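Local coordinates for protein putative 6-phosphogluconolactonase (PDB 3LHI) that probably hydrolyses 6-phosphogluconolactone to 6-phosphogluconate, the second step of the oxidative pentose phosphate pathway, at residues Leu26-Val40 / Asp57-Asp69. Sequence-based numbering, arbitrary orientation. Where two conformers were deposited one is given.
Sequences LQGALDEKGGAVLAV and DLDWKNVGITLAD
Six backbone hydrogen bonds join Ala36-Val40 to Asn62-Ala68 as parallel neighbours, the short strand axes 25° apart. Ala36, Leu38 and Val40 give both N-H and C=O to this pairing: Leu38 N reaches Gly64 O at 2.8 Å with an N-H...O angle of 172°, and Leu38 O takes the N-H of Thr66, whose OG1 bonds Ile100 O. At the far end the geometry changes, Ala68 N meeting Val40 O at 2.8 Å from 43° above the carbonyl plane. Of the intervening residues, Val37 bonds Asp129 and Val130, and Ala39 bonds Val130 and Ile132, which makes 36-40 an interior strand.

Where helix meets loop, two waters do the polar work. One donates to Gln27 OE1 (2.6 Å) and accepts from Asp59 N; the other donates to both Gly34 O and Asn62 OD1. Gln27 NE2 is spent within the helix on Asp31 OD1, while Asp59, centre of an inverse gamma turn, receives Asn62 ND2 on OD2 (2.8 Å).

The apolar part of the helix contact is made by Leu26 and Leu30. Leu26 CD1 lies 3.9 Å from Leu58 CD1 and 4.0 Å from Trp60 CH2, crossing each side chain at about a right angle; Leu58 CB lies over the rim of one face of the indole, whose NE1 bonds Lys56 O. With CG anti to its carbonyl carbon, Leu30 sets CD2 3.9 Å from Asn62 CB and also against Val63 CG2.

These strands belong to a beta-alpha-beta unit completed by helix 47-54. The chemistry implies a division of labour: direct backbone hydrogen bonds fix the register in the buried sheet, leucines pack helix against loop, and waters bridge Gln27 to Asp59 and Gly34 to Asn62 at the more exposed margin.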
loop_
_atom_site.group_PDB
_atom_site.type_symbol
_atom_site.label_atom_id
_atom_site.label_comp_id
_atom_site.label_asym_id
_atom_site.label_seq_id
_atom_site.Cartn_x
_atom_site.Cartn_y
_atom_site.Cartn_z
ATOM N N LEU A 26 -3.697 -6.901 -12.622
ATOM C CA LEU A 26 -4.344 -5.753 -13.213
ATOM C C LEU A 26 -5.054 -6.110 -14.513
ATOM O O LEU A 26 -6.157 -5.656 -14.785
ATOM C CB LEU A 26 -3.371 -4.607 -13.410
ATOM C CG LEU A 26 -2.890 -3.946 -12.108
ATOM C CD1 LEU A 26 -1.705 -2.971 -12.459
ATOM C CD2 LEU A 26 -3.988 -3.188 -11.349
ATOM N N GLN A 27 -4.398 -6.910 -15.330
ATOM C CA GLN A 27 -4.961 -7.339 -16.611
ATOM C C GLN A 27 -6.256 -8.084 -16.368
ATOM O O GLN A 27 -7.226 -7.886 -17.151
ATOM C CB GLN A 27 -3.976 -8.152 -17.433
ATOM C CG GLN A 27 -4.545 -8.402 -18.845
ATOM C CD GLN A 27 -4.746 -7.129 -19.608
ATOM O OE1 GLN A 27 -3.783 -6.364 -19.795
ATOM N NE2 GLN A 27 -5.974 -6.884 -20.112
ATOM N N GLY A 28 -6.292 -8.915 -15.344
ATOM C CA GLY A 28 -7.520 -9.660 -15.041
ATOM C C GLY A 28 -8.677 -8.736 -14.688
ATOM O O GLY A 28 -9.810 -8.946 -15.164
ATOM N N ALA A 29 -8.409 -7.676 -13.897
ATOM C CA ALA A 29 -9.396 -6.677 -13.597
ATOM C C ALA A 29 -9.830 -5.928 -14.848
ATOM O O ALA A 29 -11.016 -5.748 -15.084
ATOM C CB ALA A 29 -8.895 -5.733 -12.530
ATOM N N LEU A 30 -8.904 -5.532 -15.706
ATOM C CA LEU A 30 -9.227 -4.850 -16.930
ATOM C C LEU A 30 -10.114 -5.762 -17.836
ATOM O O LEU A 30 -11.070 -5.283 -18.418
ATOM C CB LEU A 30 -7.974 -4.454 -17.716
ATOM C CG LEU A 30 -7.182 -3.300 -17.076
ATOM C CD1 LEU A 30 -5.781 -3.258 -17.722
ATOM C CD2 LEU A 30 -7.888 -1.944 -17.175
ATOM N N ASP A 31 -9.782 -7.046 -17.913
ATOM C CA ASP A 31 -10.550 -8.003 -18.709
ATOM C C ASP A 31 -11.976 -8.119 -18.142
ATOM O O ASP A 31 -12.937 -8.235 -18.904
ATOM C CB ASP A 31 -9.896 -9.373 -18.671
ATOM C CG ASP A 31 -8.612 -9.440 -19.470
ATOM O OD1 ASP A 31 -8.345 -8.514 -20.246
ATOM O OD2 ASP A 31 -7.900 -10.467 -19.282
ATOM N N GLU A 32 -12.092 -8.182 -16.819
ATOM C CA GLU A 32 -13.401 -8.433 -16.130
ATOM C C GLU A 32 -14.306 -7.209 -16.226
ATOM O O GLU A 32 -15.548 -7.310 -16.407
ATOM C CB GLU A 32 -13.199 -8.747 -14.647
ATOM C CG GLU A 32 -12.836 -10.186 -14.258
ATOM C CD GLU A 32 -13.348 -10.545 -12.823
ATOM O OE1 GLU A 32 -13.515 -9.626 -11.963
ATOM O OE2 GLU A 32 -13.627 -11.748 -12.540
ATOM N N LYS A 33 -13.733 -6.036 -16.046
ATOM C CA LYS A 33 -14.562 -4.860 -15.906
ATOM C C LYS A 33 -14.174 -3.556 -16.534
ATOM O O LYS A 33 -14.831 -2.546 -16.362
ATOM C CB LYS A 33 -14.904 -4.622 -14.502
ATOM C CG LYS A 33 -13.786 -4.279 -13.718
ATOM C CD LYS A 33 -14.224 -4.309 -12.219
ATOM C CE LYS A 33 -13.036 -4.282 -11.285
ATOM N NZ LYS A 33 -13.417 -4.115 -9.814
ATOM N N GLY A 34 -13.143 -3.602 -17.351
ATOM C CA GLY A 34 -12.812 -2.458 -18.158
ATOM C C GLY A 34 -12.041 -1.364 -17.467
ATOM O O GLY A 34 -11.780 -0.330 -18.051
ATOM N N GLY A 35 -11.648 -1.627 -16.217
ATOM C CA GLY A 35 -10.919 -0.670 -15.393
ATOM C C GLY A 35 -10.371 -1.397 -14.215
ATOM O O GLY A 35 -10.776 -2.493 -13.888
ATOM N N ALA A 36 -9.347 -0.781 -13.605
ATOM C CA ALA A 36 -8.704 -1.367 -12.423
ATOM C C ALA A 36 -8.209 -0.268 -11.544
ATOM O O ALA A 36 -7.906 0.830 -12.041
ATOM C CB ALA A 36 -7.556 -2.272 -12.825
ATOM N N VAL A 37 -8.124 -0.539 -10.252
ATOM C CA VAL A 37 -7.510 0.373 -9.266
ATOM C C VAL A 37 -6.392 -0.373 -8.559
ATOM O O VAL A 37 -6.597 -1.469 -8.017
ATOM C CB VAL A 37 -8.531 0.936 -8.294
ATOM C CG1 VAL A 37 -7.820 1.772 -7.164
ATOM C CG2 VAL A 37 -9.580 1.759 -9.047
ATOM N N LEU A 38 -5.194 0.234 -8.596
ATOM C CA LEU A 38 -3.997 -0.285 -7.943
ATOM C C LEU A 38 -3.634 0.656 -6.768
ATOM O O LEU A 38 -3.535 1.894 -6.961
ATOM C CB LEU A 38 -2.847 -0.190 -8.962
ATOM C CG LEU A 38 -1.425 -0.476 -8.456
ATOM C CD1 LEU A 38 -1.321 -1.959 -8.055
ATOM C CD2 LEU A 38 -0.352 -0.115 -9.467
ATOM N N ALA A 39 -3.417 0.091 -5.580
ATOM C CA ALA A 39 -2.916 0.858 -4.436
ATOM C C ALA A 39 -1.514 0.321 -4.130
ATOM O O ALA A 39 -1.298 -0.886 -4.032
ATOM C CB ALA A 39 -3.860 0.709 -3.205
ATOM N N VAL A 40 -0.554 1.245 -3.982
ATOM C CA VAL A 40 0.820 0.895 -3.662
ATOM C C VAL A 40 1.256 1.535 -2.340
ATOM O O VAL A 40 0.696 2.528 -1.891
ATOM C CB VAL A 40 1.790 1.328 -4.805
ATOM C CG1 VAL A 40 1.372 0.649 -6.140
ATOM C CG2 VAL A 40 1.837 2.861 -4.964
ATOM N N ASP A 57 3.114 -2.930 -20.778
ATOM C CA ASP A 57 2.214 -2.393 -21.818
ATOM C C ASP A 57 0.780 -2.738 -21.537
ATOM O O ASP A 57 0.118 -3.375 -22.318
ATOM C CB ASP A 57 2.650 -2.806 -23.223
ATOM C CG ASP A 57 2.097 -1.868 -24.348
ATOM O OD1 ASP A 57 1.721 -0.646 -24.162
ATOM O OD2 ASP A 57 2.127 -2.366 -25.491
ATOM N N LEU A 58 0.280 -2.255 -20.415
ATOM C CA LEU A 58 -1.105 -2.367 -19.977
ATOM C C LEU A 58 -1.883 -1.166 -20.477
ATOM O O LEU A 58 -1.353 -0.106 -20.797
ATOM C CB LEU A 58 -1.167 -2.331 -18.397
ATOM C CG LEU A 58 -0.580 -3.522 -17.668
ATOM C CD1 LEU A 58 -0.622 -3.348 -16.193
ATOM C CD2 LEU A 58 -1.302 -4.832 -18.076
ATOM N N ASP A 59 -3.207 -1.281 -20.421
ATOM C CA ASP A 59 -4.095 -0.162 -20.765
ATOM C C ASP A 59 -4.202 0.811 -19.594
ATOM O O ASP A 59 -5.241 0.975 -18.902
ATOM C CB ASP A 59 -5.491 -0.715 -21.115
ATOM C CG ASP A 59 -6.418 0.318 -21.700
ATOM O OD1 ASP A 59 -5.985 1.386 -22.149
ATOM O OD2 ASP A 59 -7.650 0.004 -21.696
ATOM N N TRP A 60 -3.090 1.485 -19.325
ATOM C CA TRP A 60 -2.976 2.305 -18.116
ATOM C C TRP A 60 -3.950 3.454 -17.996
ATOM O O TRP A 60 -4.288 3.861 -16.908
ATOM C CB TRP A 60 -1.532 2.821 -17.999
ATOM C CG TRP A 60 -0.525 1.797 -17.615
ATOM C CD1 TRP A 60 0.458 1.278 -18.407
ATOM C CD2 TRP A 60 -0.331 1.215 -16.310
ATOM N NE1 TRP A 60 1.248 0.407 -17.690
ATOM C CE2 TRP A 60 0.808 0.378 -16.395
ATOM C CE3 TRP A 60 -0.957 1.384 -15.069
ATOM C CZ2 TRP A 60 1.278 -0.337 -15.315
ATOM C CZ3 TRP A 60 -0.481 0.639 -13.983
ATOM C CH2 TRP A 60 0.635 -0.184 -14.116
ATOM N N LYS A 61 -4.437 3.977 -19.127
ATOM C CA LYS A 61 -5.432 5.036 -19.050
ATOM C C LYS A 61 -6.719 4.598 -18.336
ATOM O O LYS A 61 -7.472 5.463 -17.868
ATOM C CB LYS A 61 -5.789 5.559 -20.432
ATOM C CG LYS A 61 -6.523 4.568 -21.286
ATOM C CD LYS A 61 -6.856 5.111 -22.674
ATOM C CE LYS A 61 -7.855 4.253 -23.452
ATOM N NZ LYS A 61 -7.328 2.960 -23.912
ATOM N N ASN A 62 -6.955 3.287 -18.272
ATOM C CA ASN A 62 -8.087 2.727 -17.547
ATOM C C ASN A 62 -7.717 2.169 -16.194
ATOM O O ASN A 62 -8.488 1.401 -15.614
ATOM C CB ASN A 62 -8.777 1.677 -18.439
ATOM C CG ASN A 62 -9.631 2.355 -19.513
ATOM O OD1 ASN A 62 -10.352 3.320 -19.227
ATOM N ND2 ASN A 62 -9.489 1.919 -20.749
ATOM N N VAL A 63 -6.546 2.541 -15.679
ATOM C CA VAL A 63 -6.097 2.112 -14.360
ATOM C C VAL A 63 -5.955 3.339 -13.487
ATOM O O VAL A 63 -5.294 4.329 -13.857
ATOM C CB VAL A 63 -4.758 1.382 -14.444
ATOM C CG1 VAL A 63 -4.274 0.965 -13.036
ATOM C CG2 VAL A 63 -4.866 0.180 -15.379
ATOM N N GLY A 64 -6.589 3.315 -12.327
ATOM C CA GLY A 64 -6.360 4.318 -11.291
ATOM C C GLY A 64 -5.269 3.828 -10.379
ATOM O O GLY A 64 -5.224 2.647 -10.084
ATOM N N ILE A 65 -4.366 4.730 -9.986
ATOM C CA ILE A 65 -3.301 4.400 -9.048
ATOM C C ILE A 65 -3.436 5.309 -7.837
ATOM O O ILE A 65 -3.679 6.509 -7.954
ATOM C CB ILE A 65 -1.873 4.557 -9.681
ATOM C CG1 ILE A 65 -1.747 3.625 -10.874
ATOM C CG2 ILE A 65 -0.796 4.227 -8.591
ATOM C CD1 ILE A 65 -0.411 3.658 -11.583
ATOM N N THR A 66 -3.267 4.716 -6.668
ATOM C CA THR A 66 -3.323 5.435 -5.425
ATOM C C THR A 66 -2.380 4.772 -4.422
ATOM O O THR A 66 -1.586 3.896 -4.755
ATOM C CB THR A 66 -4.772 5.439 -4.903
ATOM O OG1 THR A 66 -4.924 6.471 -3.895
ATOM C CG2 THR A 66 -5.259 4.070 -4.350
ATOM N N LEU A 67 -2.461 5.251 -3.191
ATOM C CA LEU A 67 -1.625 4.801 -2.096
ATOM C C LEU A 67 -2.336 4.000 -1.044
ATOM O O LEU A 67 -3.498 4.295 -0.740
ATOM C CB LEU A 67 -1.033 6.035 -1.397
ATOM C CG LEU A 67 -0.184 6.941 -2.232
ATOM C CD1 LEU A 67 0.132 8.270 -1.532
ATOM C CD2 LEU A 67 1.077 6.223 -2.602
ATOM N N ALA A 68 -1.632 3.067 -0.443
ATOM C CA ALA A 68 -2.149 2.333 0.726
ATOM C C ALA A 68 -2.137 3.237 1.963
ATOM O O ALA A 68 -2.920 3.008 2.899
ATOM C CB ALA A 68 -1.279 1.113 0.998
ATOM N N ASP A 69 -1.244 4.231 1.979
ATOM C CA ASP A 69 -1.071 5.116 3.102
ATOM C C ASP A 69 -0.249 6.306 2.648
ATOM O O ASP A 69 0.500 6.209 1.669
ATOM C CB ASP A 69 -0.457 4.447 4.348
ATOM C CG ASP A 69 0.967 4.034 4.164
ATOM O OD1 ASP A 69 1.254 3.295 3.220
ATOM O OD2 ASP A 69 1.814 4.407 5.005
HETATM O O HOH W 1 -4.113 -3.986 -20.871
HETATM O O HOH W 2 -12.304 2.411 -17.050
#